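Local atomic coordinates of phosphoserine phosphatase (Thermococcus onnurineus, PDB entry 4AP9), a protein that probably hydrolyses L-phosphoserine to L-serine, the last step of serine biosynthesis, as a magnesium-dependent phosphatase of the haloacid dehalogenase superfamily. Residues Gly172-Val175 against Gly181-Leu184. Residues are numbered along the deposited sequence; the frame is centred on the assembly and turned at random.
Sequences GIAV and GADL
Ile173 and Leu184 pair as a parallel beta bridge, their CA atoms 4.7 Å apart, with Leu184 N hydrogen-bonded to Gly172 O. The second hydrogen bond of the bridge, from Ala174 N to Leu184 O at 2.8 Å, is nearly straight (172°). Gly172 O also takes a weak hydrogen bond from Asp183 N, so two successive amides share one carbonyl where 181-184 turns into the strand. Asp183 suits that turn because its carboxylate stands in for a backbone acceptor: OD2 receives Gly172 N at 2.8 Å through its anti lone pair. With chi1 at -61°, CG lies beside Asp183's own N, and the carboxylate reaches across to the amide of Gly172. In the Rossmann-like fold of the haloacid dehalogenase superfamily, this joins strand 171-175 to 184-186, the outermost strand of this chain's sheet on that side; on the far side of strand 171-175, Ile173 makes backbone hydrogen bonds with strand 153-157. The branched chains of Ile173 and Leu184 share one sheet face, Ile173 CG1 meeting Leu184 CD1 at 4.0 Å, and both continue onto Phe195 of helix 189-197. On the face away from Ile173, Ala174 CB meets Ala182 CB at 3.9 Å, both residues small enough for the close backbone approach. A CB on Gly172 would lie only 3.6 Å from Ala182 CA, so glycine lets the backbones come this near.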
loop_
_atom_site.group_PDB
_atom_site.type_symbol
_atom_site.label_atom_id
_atom_site.label_comp_id
_atom_site.label_asym_id
_atom_site.label_seq_id
_atom_site.Cartn_x
_atom_site.Cartn_y
_atom_site.Cartn_z
ATOM N N GLY A 172 1.831 9.502 22.819
ATOM C CA GLY A 172 0.661 10.267 23.190
ATOM C C GLY A 172 0.663 10.578 24.672
ATOM O O GLY A 172 1.047 9.738 25.476
ATOM N N ILE A 173 0.270 11.801 25.022
ATOM C CA ILE A 173 0.207 12.217 26.412
ATOM C C ILE A 173 -1.179 12.755 26.709
ATOM O O ILE A 173 -1.651 13.688 26.055
ATOM C CB ILE A 173 1.203 13.350 26.732
ATOM C CG1 ILE A 173 2.618 12.948 26.329
ATOM C CG2 ILE A 173 1.167 13.698 28.224
ATOM C CD1 ILE A 173 3.653 14.069 26.505
ATOM N N ALA A 174 -1.820 12.172 27.716
ATOM C CA ALA A 174 -3.103 12.672 28.202
ATOM C C ALA A 174 -2.901 13.613 29.383
ATOM O O ALA A 174 -1.952 13.460 30.145
ATOM C CB ALA A 174 -4.013 11.506 28.592
ATOM N N VAL A 175 -3.791 14.595 29.526
ATOM C CA VAL A 175 -3.715 15.538 30.630
ATOM C C VAL A 175 -4.948 15.508 31.528
ATOM O O VAL A 175 -6.057 15.770 31.070
ATOM C CB VAL A 175 -3.593 16.973 30.115
ATOM C CG1 VAL A 175 -3.471 17.944 31.284
ATOM C CG2 VAL A 175 -2.403 17.100 29.166
ATOM N N GLY A 181 -5.261 4.724 24.631
ATOM C CA GLY A 181 -4.307 4.943 23.561
ATOM C C GLY A 181 -3.158 5.879 23.896
ATOM O O GLY A 181 -2.124 5.863 23.219
ATOM N N ALA A 182 -3.318 6.706 24.924
ATOM C CA ALA A 182 -2.218 7.573 25.342
ATOM C C ALA A 182 -1.158 6.744 26.070
ATOM O O ALA A 182 -1.492 5.828 26.824
ATOM C CB ALA A 182 -2.715 8.699 26.230
ATOM N N ASP A 183 0.111 7.046 25.825
ATOM C CA ASP A 183 1.212 6.367 26.516
ATOM C C ASP A 183 1.393 6.860 27.950
ATOM O O ASP A 183 1.718 6.084 28.857
ATOM C CB ASP A 183 2.529 6.589 25.767
ATOM C CG ASP A 183 2.500 6.030 24.365
ATOM O OD1 ASP A 183 2.484 4.794 24.220
ATOM O OD2 ASP A 183 2.477 6.823 23.407
ATOM N N LEU A 184 1.215 8.159 28.131
ATOM C CA LEU A 184 1.505 8.834 29.384
ATOM C C LEU A 184 0.303 9.626 29.864
ATOM O O LEU A 184 -0.522 10.058 29.060
ATOM C CB LEU A 184 2.681 9.791 29.186
ATOM C CG LEU A 184 3.957 9.126 28.696
ATOM C CD1 LEU A 184 4.883 10.120 28.005
ATOM C CD2 LEU A 184 4.634 8.473 29.881
#